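Side-chain contacts in Cwp19 (Clostridioides difficile, PDB 5OQ3), which carries a glycoside hydrolase domain folded as a TIM barrel and, as a whole protein, is tentatively assigned N-acetylmuramoyl-L-alanine amidase activity: residues Pro75-Leu80 / Asn84-Ser89; Gln345-Asn350 / Lys357-Phe362; Gly248-Arg251 / Pro257-Ser260. All blocks are in the same frame, centred on the assembly; numbering follows the deposited sequence. Where two conformers were deposited one is given.

Contact 1 (Pro75-Leu80 / Asn84-Ser89)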
# COMPACT_ATOMS: atom_id res chain seq x y z
N PRO A 75 3.12 -1.46 9.33
CA PRO A 75 4.30 -1.45 8.49
C PRO A 75 5.11 -2.73 8.51
O PRO A 75 5.81 -3.00 7.53
CB PRO A 75 5.14 -0.32 9.07
CG PRO A 75 4.74 -0.22 10.49
CD PRO A 75 3.26 -0.50 10.45
N LYS A 76 5.00 -3.53 9.57
CA LYS A 76 5.92 -4.65 9.79
C LYS A 76 5.33 -5.67 10.77
O LYS A 76 5.82 -5.82 11.90
CB LYS A 76 7.27 -4.12 10.26
CG LYS A 76 8.36 -5.14 10.34
CD LYS A 76 9.59 -4.50 10.97
CE LYS A 76 10.51 -5.57 11.50
NZ LYS A 76 11.44 -5.01 12.49
N SER A 77 4.25 -6.33 10.33
CA SER A 77 3.49 -7.31 11.16
C SER A 77 3.25 -6.79 12.59
O SER A 77 3.37 -7.53 13.57
CB SER A 77 4.20 -8.68 11.22
OG SER A 77 3.40 -9.61 11.94
N ASP A 78 2.85 -5.54 12.67
CA ASP A 78 2.80 -4.78 13.91
C ASP A 78 1.63 -3.82 13.80
O ASP A 78 0.84 -3.87 12.83
CB ASP A 78 4.14 -4.11 14.17
CG ASP A 78 4.52 -3.12 13.06
OD1 ASP A 78 3.76 -3.01 12.04
OD2 ASP A 78 5.58 -2.46 13.22
N ALA A 79 1.49 -2.95 14.80
CA ALA A 79 0.29 -2.13 14.89
C ALA A 79 0.63 -0.77 15.47
O ALA A 79 1.28 -0.68 16.52
CB ALA A 79 -0.77 -2.83 15.75
N LEU A 80 0.12 0.28 14.82
CA LEU A 80 0.09 1.60 15.43
C LEU A 80 -1.30 1.84 16.05
O LEU A 80 -1.88 2.91 15.91
CB LEU A 80 0.48 2.69 14.43
CG LEU A 80 1.99 2.71 14.12
CD1 LEU A 80 2.43 1.73 13.05
CD2 LEU A 80 2.50 4.09 13.77
N ASN A 84 -5.29 -6.98 20.16
CA ASN A 84 -5.18 -8.25 20.88
C ASN A 84 -4.56 -9.34 19.97
O ASN A 84 -4.57 -10.52 20.31
CB ASN A 84 -6.58 -8.69 21.37
CG ASN A 84 -7.17 -7.77 22.42
OD1 ASN A 84 -6.45 -7.17 23.24
ND2 ASN A 84 -8.50 -7.68 22.45
N ILE A 85 -4.04 -8.95 18.80
CA ILE A 85 -3.49 -9.89 17.80
C ILE A 85 -2.02 -9.56 17.47
O ILE A 85 -1.17 -10.45 17.41
CB ILE A 85 -4.33 -9.84 16.48
CG1 ILE A 85 -5.82 -10.12 16.76
CG2 ILE A 85 -3.77 -10.83 15.44
CD1 ILE A 85 -6.71 -9.83 15.57
N ASN A 86 -1.72 -8.29 17.21
CA ASN A 86 -0.44 -7.87 16.66
C ASN A 86 0.26 -6.95 17.63
O ASN A 86 -0.38 -6.22 18.37
CB ASN A 86 -0.66 -7.19 15.29
CG ASN A 86 -1.10 -8.18 14.25
OD1 ASN A 86 -0.33 -9.03 13.85
ND2 ASN A 86 -2.37 -8.10 13.84
N PRO A 87 1.61 -6.96 17.63
CA PRO A 87 2.38 -6.20 18.62
C PRO A 87 2.49 -4.73 18.27
O PRO A 87 2.49 -4.36 17.08
CB PRO A 87 3.78 -6.80 18.50
CG PRO A 87 3.83 -7.28 17.07
CD PRO A 87 2.46 -7.84 16.82
N TRP A 88 2.69 -3.87 19.28
CA TRP A 88 2.95 -2.45 19.02
C TRP A 88 4.14 -2.26 18.10
O TRP A 88 5.19 -2.89 18.28
CB TRP A 88 3.22 -1.68 20.31
CG TRP A 88 2.05 -1.54 21.25
CD1 TRP A 88 1.84 -2.20 22.43
CD2 TRP A 88 0.96 -0.64 21.09
NE1 TRP A 88 0.67 -1.77 23.00
CE2 TRP A 88 0.13 -0.78 22.21
CE3 TRP A 88 0.62 0.31 20.10
CZ2 TRP A 88 -1.06 -0.04 22.37
CZ3 TRP A 88 -0.56 1.04 20.25
CH2 TRP A 88 -1.37 0.87 21.39
N SER A 89 4.01 -1.35 17.15
CA SER A 89 5.09 -1.11 16.18
C SER A 89 6.32 -0.47 16.84
O SER A 89 6.21 0.46 17.63
CB SER A 89 4.60 -0.19 15.06
OG SER A 89 5.65 0.10 14.16

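Contact 2 (Gln345-Asn350 / Lys357-Phe362)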
# COMPACT_ATOMS: atom_id res chain seq x y z
N GLN A 345 1.85 18.57 -15.48
CA GLN A 345 1.71 17.87 -16.75
C GLN A 345 1.11 16.46 -16.58
O GLN A 345 0.22 16.05 -17.35
CB GLN A 345 3.07 17.79 -17.44
CG GLN A 345 3.02 17.18 -18.83
CD GLN A 345 4.38 17.02 -19.47
OE1 GLN A 345 5.39 17.38 -18.89
NE2 GLN A 345 4.41 16.43 -20.66
N GLN A 346 1.59 15.70 -15.60
CA GLN A 346 1.04 14.38 -15.36
C GLN A 346 -0.42 14.42 -14.99
O GLN A 346 -1.19 13.66 -15.56
CB GLN A 346 1.88 13.64 -14.31
CG GLN A 346 3.29 13.31 -14.73
CD GLN A 346 3.93 12.19 -13.90
OE1 GLN A 346 3.45 11.82 -12.82
NE2 GLN A 346 5.08 11.71 -14.36
N VAL A 347 -0.82 15.26 -14.04
CA VAL A 347 -2.19 15.25 -13.62
C VAL A 347 -3.11 15.82 -14.69
O VAL A 347 -4.22 15.35 -14.87
CB VAL A 347 -2.37 15.97 -12.26
CG1 VAL A 347 -3.83 16.11 -11.89
CG2 VAL A 347 -1.64 15.20 -11.16
N THR A 348 -2.63 16.78 -15.47
CA THR A 348 -3.40 17.29 -16.61
C THR A 348 -3.71 16.15 -17.61
O THR A 348 -4.83 16.01 -18.10
CB THR A 348 -2.65 18.45 -17.28
OG1 THR A 348 -2.48 19.51 -16.34
CG2 THR A 348 -3.40 18.97 -18.50
N LEU A 349 -2.73 15.29 -17.86
CA LEU A 349 -2.94 14.14 -18.72
C LEU A 349 -3.95 13.19 -18.10
O LEU A 349 -4.84 12.69 -18.80
CB LEU A 349 -1.61 13.46 -19.00
CG LEU A 349 -1.69 12.25 -19.94
CD1 LEU A 349 -2.23 12.63 -21.33
CD2 LEU A 349 -0.35 11.54 -20.02
N ASN A 350 -3.80 12.89 -16.80
CA ASN A 350 -4.72 11.99 -16.15
C ASN A 350 -6.14 12.44 -16.38
O ASN A 350 -7.04 11.62 -16.55
CB ASN A 350 -4.54 11.99 -14.62
CG ASN A 350 -3.21 11.43 -14.17
OD1 ASN A 350 -2.41 10.90 -14.97
ND2 ASN A 350 -2.94 11.60 -12.87
N LYS A 357 -9.94 8.54 -11.59
CA LYS A 357 -10.76 9.18 -10.56
C LYS A 357 -9.98 9.97 -9.53
O LYS A 357 -10.53 10.46 -8.58
CB LYS A 357 -11.66 8.14 -9.90
CG LYS A 357 -12.52 7.31 -10.81
CD LYS A 357 -13.53 8.13 -11.53
CE LYS A 357 -14.40 7.30 -12.49
NZ LYS A 357 -14.97 6.06 -11.92
N GLY A 358 -8.67 10.09 -9.77
CA GLY A 358 -7.80 10.90 -8.96
C GLY A 358 -6.42 10.33 -8.79
O GLY A 358 -6.00 9.56 -9.67
N SER A 359 -5.72 10.71 -7.72
CA SER A 359 -4.30 10.47 -7.53
C SER A 359 -4.02 10.18 -6.05
O SER A 359 -4.74 10.67 -5.16
CB SER A 359 -3.47 11.68 -7.91
OG SER A 359 -3.49 11.96 -9.30
N MET A 360 -2.92 9.44 -5.84
CA MET A 360 -2.29 9.27 -4.55
C MET A 360 -0.84 9.62 -4.69
O MET A 360 -0.21 9.18 -5.61
CB MET A 360 -2.47 7.85 -4.00
CG MET A 360 -3.90 7.34 -3.91
SD MET A 360 -4.08 6.14 -2.58
CE MET A 360 -5.83 6.15 -2.40
N TYR A 361 -0.32 10.44 -3.78
CA TYR A 361 1.03 11.00 -3.85
C TYR A 361 1.97 10.25 -2.89
O TYR A 361 1.71 10.23 -1.68
CB TYR A 361 1.04 12.49 -3.48
CG TYR A 361 0.33 13.29 -4.56
CD1 TYR A 361 1.04 13.77 -5.65
CD2 TYR A 361 -1.03 13.55 -4.52
CE1 TYR A 361 0.41 14.48 -6.65
CE2 TYR A 361 -1.66 14.26 -5.53
CZ TYR A 361 -0.93 14.71 -6.60
OH TYR A 361 -1.51 15.42 -7.63
N PHE A 362 3.06 9.74 -3.43
CA PHE A 362 4.13 9.16 -2.64
C PHE A 362 5.26 10.15 -2.52
O PHE A 362 5.97 10.31 -3.50
CB PHE A 362 4.63 7.82 -3.18
CG PHE A 362 5.34 7.04 -2.10
CD1 PHE A 362 6.71 7.20 -1.87
CD2 PHE A 362 4.60 6.30 -1.19
CE1 PHE A 362 7.33 6.55 -0.84
CE2 PHE A 362 5.24 5.65 -0.13
CZ PHE A 362 6.60 5.79 0.04
O HOH W 1 -5.30 12.40 -11.39

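Contact 3 (Gly248-Arg251 / Pro257-Ser260)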
# COMPACT_ATOMS: atom_id res chain seq x y z
N GLY A 248 3.46 -0.61 -11.05
CA GLY A 248 2.87 0.05 -12.20
C GLY A 248 2.79 -0.72 -13.51
O GLY A 248 2.07 -0.29 -14.43
N ILE A 249 3.54 -1.82 -13.61
CA ILE A 249 3.47 -2.71 -14.76
C ILE A 249 2.91 -4.07 -14.28
O ILE A 249 3.43 -4.69 -13.34
CB ILE A 249 4.83 -2.89 -15.46
CG1 ILE A 249 5.26 -1.57 -16.11
CG2 ILE A 249 4.78 -4.02 -16.48
CD1 ILE A 249 6.70 -1.55 -16.55
N TRP A 250 1.85 -4.51 -14.95
CA TRP A 250 1.22 -5.81 -14.73
C TRP A 250 1.94 -6.89 -15.56
O TRP A 250 2.61 -7.77 -14.98
CB TRP A 250 -0.26 -5.70 -15.07
CG TRP A 250 -0.97 -7.01 -15.09
CD1 TRP A 250 -1.31 -7.79 -14.00
CD2 TRP A 250 -1.43 -7.72 -16.25
NE1 TRP A 250 -1.96 -8.93 -14.44
CE2 TRP A 250 -2.01 -8.93 -15.81
CE3 TRP A 250 -1.32 -7.49 -17.63
CZ2 TRP A 250 -2.53 -9.88 -16.69
CZ3 TRP A 250 -1.90 -8.43 -18.50
CH2 TRP A 250 -2.46 -9.59 -18.02
N ARG A 251 1.89 -6.74 -16.89
CA ARG A 251 2.70 -7.57 -17.80
C ARG A 251 3.11 -6.67 -18.96
O ARG A 251 2.31 -5.86 -19.43
CB ARG A 251 1.95 -8.78 -18.39
CG ARG A 251 1.44 -9.74 -17.37
CD ARG A 251 0.85 -10.99 -18.00
NE ARG A 251 1.88 -11.92 -18.40
CZ ARG A 251 1.64 -13.13 -18.90
NH1 ARG A 251 2.65 -13.93 -19.14
NH2 ARG A 251 0.41 -13.51 -19.18
N PRO A 257 0.21 -10.16 -25.28
CA PRO A 257 -0.10 -9.11 -26.26
C PRO A 257 -1.08 -8.03 -25.79
O PRO A 257 -1.12 -6.95 -26.40
CB PRO A 257 -0.63 -9.89 -27.49
CG PRO A 257 -1.02 -11.23 -26.96
CD PRO A 257 -0.13 -11.51 -25.77
N THR A 258 -1.80 -8.28 -24.70
CA THR A 258 -2.73 -7.33 -24.11
C THR A 258 -2.09 -6.54 -22.97
O THR A 258 -2.76 -5.78 -22.30
CB THR A 258 -3.97 -8.06 -23.57
OG1 THR A 258 -3.57 -8.87 -22.45
CG2 THR A 258 -4.57 -8.94 -24.67
N GLY A 259 -0.79 -6.76 -22.72
CA GLY A 259 -0.08 -5.99 -21.72
C GLY A 259 0.36 -4.63 -22.23
O GLY A 259 -0.07 -4.18 -23.32
N SER A 260 1.17 -3.94 -21.44
CA SER A 260 1.56 -2.57 -21.75
C SER A 260 2.83 -2.50 -22.58
O SER A 260 3.66 -3.41 -22.53
CB SER A 260 1.71 -1.79 -20.43
OG SER A 260 2.59 -2.46 -19.53
O HOH W 2 0.96 -3.57 -17.47

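Contact 1 (Pro75-Leu80 / Asn84-Ser89)
Two torsions set up the meeting of Asp78 and Ser89: the serine OG stands anti to its own backbone N (chi1 177°), while the Asp78 carboxylate is folded between its backbone N and carbonyl carbon (chi1 61°). Ser89 OG thereby donates to Asp78 OD2 at 2.7 Å, approaching from well above the carboxylate plane. The second oxygen is gripped locally, Asp78 OD1 taking the N-H of Lys76 at 2.8 Å, again from above the plane, so both carboxylate oxygens are tied down. Leu80 CD1 packs against Ser89 CB at 3.5 Å. The setting is a TIM barrel, in the long loop that follows strand 68-74, and Ser89 is the N-cap of helix 90-93: its OG also takes the backbone N-H of Tyr91. The bond to Asp78 probably steadies the capping hydroxyl. The backbones join through a single bridge of Ala79 with Trp88, in which Ser89 N reaches Ala79 O at 2.9 Å and Ala79 N makes a weak bond to Pro87 O, also 2.9 Å long; bonding to the residues flanking Trp88 is the parallel pattern. Farther along, Pro87 CD lies 3.4 Å from Ser77 O, a buried carbonyl with no polar partner in the model. Ser77 OG itself turns to Tyr160, and Asn86 OD1 to Tyr170 on helix 165-181.

Contact 2 (Gln345-Asn350 / Lys357-Phe362)
Val347 and Asn350 meet Tyr361 and Ser359 in a small, buried helix-on-strand contact bridged by one water. It belongs to the last beta-alpha-beta unit of the barrel, in which strand 319-324 leads through helix 343-350 to strand 356-361. The local axes of 345-350 and 357-361 run nearly antiparallel, at 153°, and pass 9.6 Å apart, as expected where a TIM-barrel helix returns along the outside of the sheet.

The van der Waals share rests on one methyl, which meets oxygens. Val347 CG2, set anti to the carbonyl carbon, is carried to the phenol end of Tyr361, 3.5 Å from its OH, and the two side chains cross at about a right angle. The same methyl lies 4.2 Å from Ser359 OG. Helix 371-381 closes in here: Leu380 touches Val347, and the Tyr361 hydroxyl is hydrogen-bonded to that of Tyr381.

The polar share is indirect. Asn350 ND2 and Ser359 OG stand 3.6 Å apart, a gap spanned by a water that accepts from Asn350 ND2 at 2.9 Å and donates to Ser359 OG at 2.8 Å. Both side-chain atoms also bond to Gln324 OE1, on the preceding strand of the barrel, which closes a ring of four polar groups. Asn350 OD1, on the other branch of the amide, is bound by the hydroxyl of Tyr302 from helix 302-313.

Such a network fixes which way round the Asn350 amide is turned, since ND2 spends its two hydrogens on the water and Gln324 while OD1 serves as acceptor. The water between these buried side chains acts as part of the interface, linking ND2 and OG, which do not bond each other.

Contact 3 (Gly248-Arg251 / Pro257-Ser260)
Arg251 and Ser260 are joined by a direct backbone hydrogen bond: Ser260 N donates to Arg251 O at 3.0 Å, with an N-H...O angle of 158° and the donor in the carbonyl plane. The same oxygen receives a CA-H...O contact from Gly259 CA, 3.3 Å away, and the absence of a side chain at Gly259 lets the carbonyl come so close.

Water supplies a second set of polar links. One molecule accepts from Trp250 N at 2.8 Å, lies at hydrogen-bonding distance, 2.9 Å, from Ser260 OG, and donates weakly to Arg251 O at 3.3 Å. Ser260 OG is held beside this water because it sits between its backbone N and carbonyl carbon (chi1 54°); it is also hydrogen-bonded to Thr262 OG1.

Packing is lighter and mostly made by edges. Trp250 turns the rim of its six-membered ring to the other segment, CZ3 lying 4.3 Å from Thr258 OG1, whose stronger partners are Asp256 and Arg276. One face of the indole is overlaid by Arg251 CG, 3.5 Å above the plane and offset toward the rim, while Trp250 NE1 is hydrogen-bonded to Asp274. Ile249 CG2 approaches Ser260 OG at 4.1 Å. Tyr268 flanks the pair, its ring steeply inclined to that of Trp250 and in cation-pi contact with Arg251.

Both segments belong to the long loop between barrel strand 241-244 and helix 267-270, so the contact draws one part of that loop back onto another. With Arg251 O as acceptor of a direct N-H and a weaker water bond, and the water reaching a second backbone group, the chemistry implies a loop closure resting largely on main-chain groups, with the Ser260 hydroxyl joining through the water.

The three contacts sample different parts of one TIM barrel. Contacts 1 and 3 each lie within a loop that follows a barrel strand, 68-74 and 241-244 respectively, whereas contact 2 packs a helix on the last strand. Contact 1 lies across the chain's centre from the other two, its centre 32 Å from that of contact 2 and 34 Å from contact 3's. Contacts 2 and 3 are nearer neighbours, 20 Å between centres, yet their nearest atoms remain about 12 Å apart; helix 302-313 touches both. In TIM-barrel enzymes the loops after the strands generally carry the active site. The 1,2-ethanediol near Trp88 in contact 1 probably comes from crystallisation liquor, though such molecules often mark pockets.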